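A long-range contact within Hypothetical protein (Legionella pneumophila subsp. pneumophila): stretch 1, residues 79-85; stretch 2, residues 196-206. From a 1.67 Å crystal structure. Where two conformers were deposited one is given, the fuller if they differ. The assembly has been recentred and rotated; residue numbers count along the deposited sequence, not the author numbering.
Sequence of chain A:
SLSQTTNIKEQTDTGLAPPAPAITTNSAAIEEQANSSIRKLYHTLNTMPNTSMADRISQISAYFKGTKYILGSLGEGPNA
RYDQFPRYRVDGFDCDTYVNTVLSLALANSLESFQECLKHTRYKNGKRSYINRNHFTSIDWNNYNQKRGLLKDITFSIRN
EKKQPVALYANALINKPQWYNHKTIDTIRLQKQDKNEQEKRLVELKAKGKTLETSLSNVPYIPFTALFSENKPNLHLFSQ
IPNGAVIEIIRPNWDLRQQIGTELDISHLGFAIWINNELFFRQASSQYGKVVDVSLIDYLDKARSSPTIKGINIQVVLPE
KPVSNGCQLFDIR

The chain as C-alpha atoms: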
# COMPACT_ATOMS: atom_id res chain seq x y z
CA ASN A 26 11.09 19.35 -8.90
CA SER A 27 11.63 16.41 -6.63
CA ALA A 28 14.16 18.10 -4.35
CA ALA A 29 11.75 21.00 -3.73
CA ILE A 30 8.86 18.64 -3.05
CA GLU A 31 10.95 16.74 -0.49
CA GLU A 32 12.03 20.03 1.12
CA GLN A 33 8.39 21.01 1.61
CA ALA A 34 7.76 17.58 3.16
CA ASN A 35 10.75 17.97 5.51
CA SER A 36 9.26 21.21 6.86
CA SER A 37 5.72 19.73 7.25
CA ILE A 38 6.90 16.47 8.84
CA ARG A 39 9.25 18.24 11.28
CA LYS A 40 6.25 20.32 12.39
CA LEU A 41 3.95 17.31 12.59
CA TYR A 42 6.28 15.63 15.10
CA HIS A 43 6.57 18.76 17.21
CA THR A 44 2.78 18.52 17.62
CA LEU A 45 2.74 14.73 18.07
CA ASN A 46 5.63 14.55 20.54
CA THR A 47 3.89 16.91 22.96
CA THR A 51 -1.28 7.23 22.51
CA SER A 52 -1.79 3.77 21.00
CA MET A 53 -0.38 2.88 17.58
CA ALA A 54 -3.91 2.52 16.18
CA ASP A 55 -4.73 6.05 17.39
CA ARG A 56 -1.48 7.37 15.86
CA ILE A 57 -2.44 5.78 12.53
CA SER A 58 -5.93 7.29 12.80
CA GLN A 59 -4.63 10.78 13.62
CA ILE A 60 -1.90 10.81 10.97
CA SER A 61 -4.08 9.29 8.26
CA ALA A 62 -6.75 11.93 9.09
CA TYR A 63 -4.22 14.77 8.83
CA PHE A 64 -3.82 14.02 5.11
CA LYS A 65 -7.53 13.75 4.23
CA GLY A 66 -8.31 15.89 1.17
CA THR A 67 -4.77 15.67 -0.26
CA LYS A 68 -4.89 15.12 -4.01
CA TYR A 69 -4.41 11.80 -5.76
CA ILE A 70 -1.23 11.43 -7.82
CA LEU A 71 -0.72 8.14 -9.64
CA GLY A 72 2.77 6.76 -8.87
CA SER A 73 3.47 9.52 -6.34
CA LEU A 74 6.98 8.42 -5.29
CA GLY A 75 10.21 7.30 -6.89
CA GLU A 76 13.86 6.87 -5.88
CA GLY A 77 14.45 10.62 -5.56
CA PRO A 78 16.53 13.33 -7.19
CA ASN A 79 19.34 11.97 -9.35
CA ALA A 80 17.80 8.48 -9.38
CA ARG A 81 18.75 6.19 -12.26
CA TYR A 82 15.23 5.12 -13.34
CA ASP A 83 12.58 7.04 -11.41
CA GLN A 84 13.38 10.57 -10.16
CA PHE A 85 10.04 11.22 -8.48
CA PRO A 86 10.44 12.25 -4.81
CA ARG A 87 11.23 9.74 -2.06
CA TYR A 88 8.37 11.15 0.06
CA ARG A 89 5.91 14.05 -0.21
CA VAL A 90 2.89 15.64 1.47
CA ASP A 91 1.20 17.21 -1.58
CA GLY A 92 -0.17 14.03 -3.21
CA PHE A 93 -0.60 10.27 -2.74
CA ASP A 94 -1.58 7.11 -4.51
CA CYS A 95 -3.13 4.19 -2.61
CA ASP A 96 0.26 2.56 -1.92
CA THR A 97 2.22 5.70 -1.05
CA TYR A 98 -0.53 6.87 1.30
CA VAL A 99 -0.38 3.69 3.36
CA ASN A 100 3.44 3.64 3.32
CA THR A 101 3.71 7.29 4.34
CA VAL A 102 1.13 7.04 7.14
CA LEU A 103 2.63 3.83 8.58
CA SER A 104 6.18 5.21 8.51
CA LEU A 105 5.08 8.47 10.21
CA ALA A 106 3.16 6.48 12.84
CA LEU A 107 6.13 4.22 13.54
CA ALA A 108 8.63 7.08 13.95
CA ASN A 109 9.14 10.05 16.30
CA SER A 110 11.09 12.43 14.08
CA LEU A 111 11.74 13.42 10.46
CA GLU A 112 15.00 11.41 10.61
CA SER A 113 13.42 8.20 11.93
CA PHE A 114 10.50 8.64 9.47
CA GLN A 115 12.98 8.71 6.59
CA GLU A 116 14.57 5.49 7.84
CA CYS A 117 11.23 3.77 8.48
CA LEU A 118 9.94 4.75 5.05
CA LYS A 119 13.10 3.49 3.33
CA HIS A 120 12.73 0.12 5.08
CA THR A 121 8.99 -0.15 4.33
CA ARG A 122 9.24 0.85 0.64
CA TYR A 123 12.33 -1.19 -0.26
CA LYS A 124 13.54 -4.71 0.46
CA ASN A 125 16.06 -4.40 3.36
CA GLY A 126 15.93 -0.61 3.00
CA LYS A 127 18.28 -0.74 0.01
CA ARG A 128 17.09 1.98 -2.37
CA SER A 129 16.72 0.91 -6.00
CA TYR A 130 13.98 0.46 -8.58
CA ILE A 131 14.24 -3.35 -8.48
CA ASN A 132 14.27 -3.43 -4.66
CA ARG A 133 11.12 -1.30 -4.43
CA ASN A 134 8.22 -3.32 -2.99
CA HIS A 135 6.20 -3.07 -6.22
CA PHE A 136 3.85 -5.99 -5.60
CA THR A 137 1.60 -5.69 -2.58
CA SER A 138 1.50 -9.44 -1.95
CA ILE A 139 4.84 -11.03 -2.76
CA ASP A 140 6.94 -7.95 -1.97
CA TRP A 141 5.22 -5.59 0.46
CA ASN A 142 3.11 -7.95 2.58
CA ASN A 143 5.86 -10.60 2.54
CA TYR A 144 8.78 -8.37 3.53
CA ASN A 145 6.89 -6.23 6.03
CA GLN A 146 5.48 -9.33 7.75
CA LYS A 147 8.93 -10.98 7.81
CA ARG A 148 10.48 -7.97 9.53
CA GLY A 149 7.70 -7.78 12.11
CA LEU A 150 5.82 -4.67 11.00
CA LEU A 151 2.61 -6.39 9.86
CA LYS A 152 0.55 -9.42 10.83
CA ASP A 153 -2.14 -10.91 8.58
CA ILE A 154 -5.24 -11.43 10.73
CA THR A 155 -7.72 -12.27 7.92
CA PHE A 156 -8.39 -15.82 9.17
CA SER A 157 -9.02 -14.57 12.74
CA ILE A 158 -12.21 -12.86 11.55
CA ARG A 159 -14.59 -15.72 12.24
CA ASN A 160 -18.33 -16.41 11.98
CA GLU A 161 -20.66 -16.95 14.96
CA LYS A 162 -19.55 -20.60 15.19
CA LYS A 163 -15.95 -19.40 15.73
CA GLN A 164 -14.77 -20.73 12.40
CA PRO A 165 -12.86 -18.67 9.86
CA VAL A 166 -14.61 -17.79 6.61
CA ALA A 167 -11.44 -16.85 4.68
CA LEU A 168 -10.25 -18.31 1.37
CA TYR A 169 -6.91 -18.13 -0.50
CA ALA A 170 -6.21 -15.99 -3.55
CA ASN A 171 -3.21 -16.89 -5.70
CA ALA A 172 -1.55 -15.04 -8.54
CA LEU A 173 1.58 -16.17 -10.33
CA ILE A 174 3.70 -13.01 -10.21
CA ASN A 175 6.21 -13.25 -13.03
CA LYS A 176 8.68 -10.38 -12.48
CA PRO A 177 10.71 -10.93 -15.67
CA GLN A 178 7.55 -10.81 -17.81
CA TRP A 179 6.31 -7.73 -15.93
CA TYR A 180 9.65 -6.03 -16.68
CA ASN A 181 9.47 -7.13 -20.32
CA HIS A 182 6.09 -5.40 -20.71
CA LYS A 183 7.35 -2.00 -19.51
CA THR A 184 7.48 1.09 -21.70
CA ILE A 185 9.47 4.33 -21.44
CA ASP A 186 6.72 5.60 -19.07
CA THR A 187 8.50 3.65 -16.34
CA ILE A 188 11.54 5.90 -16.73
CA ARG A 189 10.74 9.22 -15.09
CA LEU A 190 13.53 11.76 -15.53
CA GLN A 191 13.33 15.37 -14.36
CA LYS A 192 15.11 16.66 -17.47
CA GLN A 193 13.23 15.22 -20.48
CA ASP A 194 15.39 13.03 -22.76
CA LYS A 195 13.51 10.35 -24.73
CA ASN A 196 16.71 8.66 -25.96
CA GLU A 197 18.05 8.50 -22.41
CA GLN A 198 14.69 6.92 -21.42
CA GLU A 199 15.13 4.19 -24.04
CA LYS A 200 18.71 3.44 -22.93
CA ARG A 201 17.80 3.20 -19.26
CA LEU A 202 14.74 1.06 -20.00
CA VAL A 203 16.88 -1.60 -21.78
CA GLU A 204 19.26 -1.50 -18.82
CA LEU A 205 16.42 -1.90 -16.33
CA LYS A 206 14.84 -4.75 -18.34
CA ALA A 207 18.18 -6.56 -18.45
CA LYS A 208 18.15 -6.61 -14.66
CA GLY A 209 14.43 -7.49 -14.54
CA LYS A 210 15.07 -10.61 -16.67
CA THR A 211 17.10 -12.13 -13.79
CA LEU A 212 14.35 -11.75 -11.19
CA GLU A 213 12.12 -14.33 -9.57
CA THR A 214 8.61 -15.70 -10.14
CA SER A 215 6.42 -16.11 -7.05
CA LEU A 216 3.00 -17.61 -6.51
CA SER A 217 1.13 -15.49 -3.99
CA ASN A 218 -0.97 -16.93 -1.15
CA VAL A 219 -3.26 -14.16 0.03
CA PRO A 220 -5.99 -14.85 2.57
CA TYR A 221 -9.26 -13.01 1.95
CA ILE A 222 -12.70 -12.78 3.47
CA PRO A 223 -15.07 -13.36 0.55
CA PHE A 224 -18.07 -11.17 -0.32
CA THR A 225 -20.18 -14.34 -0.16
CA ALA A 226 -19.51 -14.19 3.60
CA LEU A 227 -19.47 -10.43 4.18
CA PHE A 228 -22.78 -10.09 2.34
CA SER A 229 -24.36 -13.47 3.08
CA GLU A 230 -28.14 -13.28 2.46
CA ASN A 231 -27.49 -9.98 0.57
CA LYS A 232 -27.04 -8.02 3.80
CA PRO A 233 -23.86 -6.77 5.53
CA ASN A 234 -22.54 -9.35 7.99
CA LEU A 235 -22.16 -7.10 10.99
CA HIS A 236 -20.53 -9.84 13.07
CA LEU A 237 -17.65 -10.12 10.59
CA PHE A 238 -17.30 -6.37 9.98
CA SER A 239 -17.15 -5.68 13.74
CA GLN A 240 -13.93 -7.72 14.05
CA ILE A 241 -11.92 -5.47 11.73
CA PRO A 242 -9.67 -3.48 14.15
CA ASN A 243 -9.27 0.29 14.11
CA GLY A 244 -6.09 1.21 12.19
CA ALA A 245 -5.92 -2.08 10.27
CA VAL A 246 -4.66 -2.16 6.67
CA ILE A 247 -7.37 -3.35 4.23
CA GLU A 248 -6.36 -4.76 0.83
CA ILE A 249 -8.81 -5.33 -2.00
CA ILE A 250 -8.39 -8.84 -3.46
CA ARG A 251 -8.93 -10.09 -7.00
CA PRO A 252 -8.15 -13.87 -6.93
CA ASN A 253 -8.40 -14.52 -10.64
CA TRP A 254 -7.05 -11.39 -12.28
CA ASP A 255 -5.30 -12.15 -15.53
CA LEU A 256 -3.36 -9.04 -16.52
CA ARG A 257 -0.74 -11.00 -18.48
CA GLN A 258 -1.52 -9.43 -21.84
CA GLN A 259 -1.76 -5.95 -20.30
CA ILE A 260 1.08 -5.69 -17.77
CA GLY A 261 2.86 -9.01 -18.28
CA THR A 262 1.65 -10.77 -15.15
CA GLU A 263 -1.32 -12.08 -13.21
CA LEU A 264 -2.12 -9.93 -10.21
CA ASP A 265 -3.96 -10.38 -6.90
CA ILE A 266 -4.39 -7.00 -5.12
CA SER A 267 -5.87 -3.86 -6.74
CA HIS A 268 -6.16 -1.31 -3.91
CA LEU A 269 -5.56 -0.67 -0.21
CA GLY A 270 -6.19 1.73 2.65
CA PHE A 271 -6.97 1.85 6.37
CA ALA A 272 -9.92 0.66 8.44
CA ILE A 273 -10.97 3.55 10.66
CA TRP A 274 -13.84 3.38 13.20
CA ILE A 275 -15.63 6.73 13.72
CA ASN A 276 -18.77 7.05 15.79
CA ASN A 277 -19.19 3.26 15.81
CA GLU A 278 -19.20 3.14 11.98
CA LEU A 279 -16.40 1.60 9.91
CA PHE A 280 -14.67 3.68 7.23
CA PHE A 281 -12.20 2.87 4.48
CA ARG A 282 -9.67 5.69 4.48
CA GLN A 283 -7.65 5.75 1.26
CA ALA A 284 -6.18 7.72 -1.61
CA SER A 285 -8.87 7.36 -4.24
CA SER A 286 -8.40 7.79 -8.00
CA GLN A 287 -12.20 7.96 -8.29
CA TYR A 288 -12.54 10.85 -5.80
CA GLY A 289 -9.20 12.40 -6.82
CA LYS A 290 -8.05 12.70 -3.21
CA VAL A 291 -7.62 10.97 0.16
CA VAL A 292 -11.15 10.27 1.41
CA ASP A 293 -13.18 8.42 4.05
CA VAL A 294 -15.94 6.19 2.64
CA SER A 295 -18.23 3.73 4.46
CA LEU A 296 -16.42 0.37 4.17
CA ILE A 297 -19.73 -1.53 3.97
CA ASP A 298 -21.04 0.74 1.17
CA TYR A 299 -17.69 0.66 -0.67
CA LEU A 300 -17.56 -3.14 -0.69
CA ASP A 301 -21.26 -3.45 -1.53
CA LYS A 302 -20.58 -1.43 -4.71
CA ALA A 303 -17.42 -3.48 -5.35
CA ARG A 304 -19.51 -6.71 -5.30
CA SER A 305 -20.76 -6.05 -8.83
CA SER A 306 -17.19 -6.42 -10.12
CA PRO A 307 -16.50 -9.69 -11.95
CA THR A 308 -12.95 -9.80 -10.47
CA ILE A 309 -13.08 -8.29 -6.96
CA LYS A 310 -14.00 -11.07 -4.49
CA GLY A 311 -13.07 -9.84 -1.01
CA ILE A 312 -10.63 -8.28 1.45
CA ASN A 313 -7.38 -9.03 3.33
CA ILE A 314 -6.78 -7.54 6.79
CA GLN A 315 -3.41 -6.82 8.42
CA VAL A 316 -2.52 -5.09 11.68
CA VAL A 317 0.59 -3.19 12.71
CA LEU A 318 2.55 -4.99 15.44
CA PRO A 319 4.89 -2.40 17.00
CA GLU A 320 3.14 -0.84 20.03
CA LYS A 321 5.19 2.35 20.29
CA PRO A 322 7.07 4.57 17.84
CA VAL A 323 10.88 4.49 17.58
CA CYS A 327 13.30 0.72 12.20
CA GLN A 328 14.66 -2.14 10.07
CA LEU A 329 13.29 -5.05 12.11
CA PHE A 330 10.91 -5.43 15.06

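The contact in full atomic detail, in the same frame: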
# COMPACT_ATOMS: atom_id res chain seq x y z
N ASN A 79 18.17 12.65 -8.85
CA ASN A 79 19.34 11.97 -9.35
C ASN A 79 19.20 10.46 -9.47
O ASN A 79 20.18 9.77 -9.73
CB ASN A 79 20.58 12.31 -8.50
CG ASN A 79 20.73 13.81 -8.27
OD1 ASN A 79 20.86 14.57 -9.24
ND2 ASN A 79 20.72 14.24 -7.00
N ALA A 80 17.98 9.93 -9.29
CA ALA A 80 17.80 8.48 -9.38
C ALA A 80 18.02 7.98 -10.80
O ALA A 80 17.84 8.72 -11.76
CB ALA A 80 16.41 8.09 -8.88
N ARG A 81 18.40 6.71 -10.94
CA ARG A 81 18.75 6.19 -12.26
C ARG A 81 17.50 6.01 -13.13
O ARG A 81 17.53 6.32 -14.32
CB ARG A 81 19.50 4.85 -12.13
CG ARG A 81 19.91 4.20 -13.49
CD ARG A 81 20.75 5.14 -14.36
NE ARG A 81 21.37 4.40 -15.47
CZ ARG A 81 22.22 4.95 -16.33
NH1 ARG A 81 22.56 6.23 -16.20
NH2 ARG A 81 22.74 4.21 -17.30
N TYR A 82 16.42 5.48 -12.54
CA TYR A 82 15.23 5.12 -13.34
C TYR A 82 14.00 5.96 -13.05
O TYR A 82 13.22 6.24 -13.96
CB TYR A 82 14.88 3.62 -13.16
CG TYR A 82 16.08 2.75 -13.43
CD1 TYR A 82 16.54 2.55 -14.73
CD2 TYR A 82 16.78 2.16 -12.37
CE1 TYR A 82 17.69 1.77 -14.98
CE2 TYR A 82 17.92 1.36 -12.61
CZ TYR A 82 18.37 1.18 -13.92
OH TYR A 82 19.49 0.43 -14.17
N ASP A 83 13.80 6.35 -11.79
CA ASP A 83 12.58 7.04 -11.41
C ASP A 83 12.90 8.16 -10.42
O ASP A 83 13.14 7.89 -9.25
CB ASP A 83 11.56 6.06 -10.79
CG ASP A 83 10.20 6.70 -10.54
OD1 ASP A 83 10.07 7.97 -10.62
OD2 ASP A 83 9.24 5.94 -10.29
N GLN A 84 12.91 9.39 -10.93
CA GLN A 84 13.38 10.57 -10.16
C GLN A 84 12.24 11.33 -9.48
O GLN A 84 12.41 12.50 -9.08
CB GLN A 84 14.20 11.49 -11.08
CG GLN A 84 15.43 10.77 -11.71
CD GLN A 84 16.29 11.69 -12.57
OE1 GLN A 84 15.82 12.72 -13.08
NE2 GLN A 84 17.55 11.32 -12.74
N PHE A 85 11.09 10.68 -9.34
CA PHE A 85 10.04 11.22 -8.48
C PHE A 85 10.53 11.21 -7.01
O PHE A 85 11.46 10.45 -6.66
CB PHE A 85 8.75 10.42 -8.65
CG PHE A 85 7.77 11.03 -9.62
CD1 PHE A 85 8.18 11.42 -10.90
CD2 PHE A 85 6.46 11.27 -9.24
CE1 PHE A 85 7.30 12.00 -11.80
CE2 PHE A 85 5.54 11.85 -10.14
CZ PHE A 85 5.98 12.20 -11.43
N ASN A 196 15.65 9.61 -25.62
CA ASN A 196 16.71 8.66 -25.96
C ASN A 196 17.35 8.10 -24.69
O ASN A 196 17.67 6.91 -24.61
CB ASN A 196 17.78 9.33 -26.85
CG ASN A 196 17.27 9.63 -28.27
OD1 ASN A 196 17.55 10.69 -28.83
ND2 ASN A 196 16.55 8.68 -28.86
N GLU A 197 17.52 8.96 -23.69
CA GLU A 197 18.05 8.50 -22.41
C GLU A 197 17.04 7.55 -21.74
O GLU A 197 17.44 6.59 -21.09
CB GLU A 197 18.41 9.69 -21.51
CG GLU A 197 19.19 9.35 -20.24
CD GLU A 197 20.59 8.76 -20.49
OE1 GLU A 197 21.12 8.85 -21.62
OE2 GLU A 197 21.16 8.20 -19.52
N GLN A 198 15.75 7.82 -21.91
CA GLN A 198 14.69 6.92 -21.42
C GLN A 198 14.81 5.52 -22.03
O GLN A 198 14.72 4.52 -21.33
CB GLN A 198 13.30 7.47 -21.72
CG GLN A 198 12.80 8.52 -20.76
CD GLN A 198 11.42 8.99 -21.13
OE1 GLN A 198 11.27 9.85 -21.99
NE2 GLN A 198 10.41 8.42 -20.49
N GLU A 199 14.99 5.47 -23.35
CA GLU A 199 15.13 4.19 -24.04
C GLU A 199 16.33 3.39 -23.54
O GLU A 199 16.19 2.20 -23.24
CB GLU A 199 15.24 4.39 -25.57
N LYS A 200 17.48 4.06 -23.41
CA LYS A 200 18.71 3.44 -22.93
C LYS A 200 18.52 2.83 -21.53
O LYS A 200 18.86 1.68 -21.29
CB LYS A 200 19.85 4.47 -22.91
CG LYS A 200 21.12 4.05 -22.12
CD LYS A 200 22.14 5.20 -22.00
CE LYS A 200 23.54 4.70 -21.56
NZ LYS A 200 23.96 4.96 -20.12
N ARG A 201 17.97 3.64 -20.63
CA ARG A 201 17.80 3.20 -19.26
C ARG A 201 16.77 2.10 -19.16
O ARG A 201 16.92 1.21 -18.34
CB ARG A 201 17.45 4.38 -18.35
CG ARG A 201 18.63 5.31 -18.20
CD ARG A 201 18.27 6.51 -17.36
NE ARG A 201 19.29 7.55 -17.51
CZ ARG A 201 19.55 8.48 -16.60
NH1 ARG A 201 18.88 8.52 -15.45
NH2 ARG A 201 20.50 9.39 -16.85
N LEU A 202 15.73 2.16 -20.00
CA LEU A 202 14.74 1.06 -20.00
C LEU A 202 15.36 -0.29 -20.37
O LEU A 202 15.09 -1.29 -19.70
CB LEU A 202 13.58 1.37 -20.93
CG LEU A 202 12.42 0.36 -20.83
CD1 LEU A 202 11.79 0.32 -19.44
CD2 LEU A 202 11.40 0.71 -21.97
N VAL A 203 16.19 -0.35 -21.41
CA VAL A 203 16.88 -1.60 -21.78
C VAL A 203 17.74 -2.10 -20.62
O VAL A 203 17.78 -3.30 -20.33
CB VAL A 203 17.79 -1.42 -23.06
CG1 VAL A 203 18.63 -2.67 -23.30
CG2 VAL A 203 16.93 -1.06 -24.26
N GLU A 204 18.41 -1.17 -19.96
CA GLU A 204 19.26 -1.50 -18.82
C GLU A 204 18.44 -2.10 -17.67
O GLU A 204 18.82 -3.14 -17.07
CB GLU A 204 19.95 -0.23 -18.36
CG GLU A 204 20.90 -0.38 -17.21
CD GLU A 204 21.44 0.98 -16.85
OE1 GLU A 204 22.38 1.45 -17.53
OE2 GLU A 204 20.89 1.61 -15.91
N LEU A 205 17.33 -1.45 -17.37
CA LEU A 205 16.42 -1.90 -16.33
C LEU A 205 15.82 -3.27 -16.68
O LEU A 205 15.72 -4.15 -15.81
CB LEU A 205 15.30 -0.88 -16.12
CG LEU A 205 14.32 -1.21 -14.99
CD1 LEU A 205 15.03 -1.34 -13.62
CD2 LEU A 205 13.15 -0.22 -14.98
N LYS A 206 15.43 -3.45 -17.94
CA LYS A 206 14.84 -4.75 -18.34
C LYS A 206 15.85 -5.88 -18.26
O LYS A 206 15.49 -7.04 -17.95
CB LYS A 206 14.28 -4.65 -19.74
CG LYS A 206 12.98 -3.88 -19.79
CD LYS A 206 12.44 -3.87 -21.21
CE LYS A 206 11.09 -3.19 -21.25
NZ LYS A 206 10.51 -3.33 -22.60
O HOH W 1 23.50 7.27 -18.83
O HOH W 2 19.71 11.21 -14.93

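The strongest link between the loop and the helix is a two-pronged salt bridge. Arg81 NE donates to Glu204 OE2 at 2.9 Å, and Arg81 NH2 donates to Glu204 OE1 at 2.8 Å; both bonds are nearly straight, so guanidinium and carboxylate meet edge to edge, the arrangement for which these two groups are best matched. Tyr82 OH also lies 2.5 Å from Glu204 OE2, a weak hydrogen bond, short as it is.

Arg201 answers from the helix. Arg201 NH1 donates to the backbone carbonyl oxygen Arg81 O at 2.8 Å, so a long side chain reaches across to give one loop carbonyl a donor. Within the helix, Arg201 NE forms a salt bridge with Glu197 OE2 at 2.8 Å, one turn back. The two arginines stack, their guanidinium centres 4.4 Å apart and their planes inclined by 23°. Each cation has a carboxylate to offset its charge, Glu204 for Arg81 and Glu197 for Arg201.

Lys200 adds another positive charge: Lys200 NZ is 3.2 Å from Arg81 NH2, but both atoms are donors and no hydrogen bond joins them. Water 1 links three of these groups, accepting from Arg81 NH1 and Lys200 NZ and donating to Glu197 OE2. On the loop side, Gln84 NE2 donates to Ala80 O at 2.8 Å, a bond within the loop, close to the Arg201 guanidinium, while water 2 accepts from Arg201 NH2 and, weakly, from Gln84 NE2.

Apolar packing centres on Tyr82. Leu205 CD1 sits 4.0 Å from the centroid of the Tyr82 ring, almost on the ring normal, a CH-pi contact, and Tyr82 CE1 approaches Leu205 CB to 3.7 Å. Tyrosine suits this place because its ring packs on leucine while its hydroxyl reaches the carboxylate.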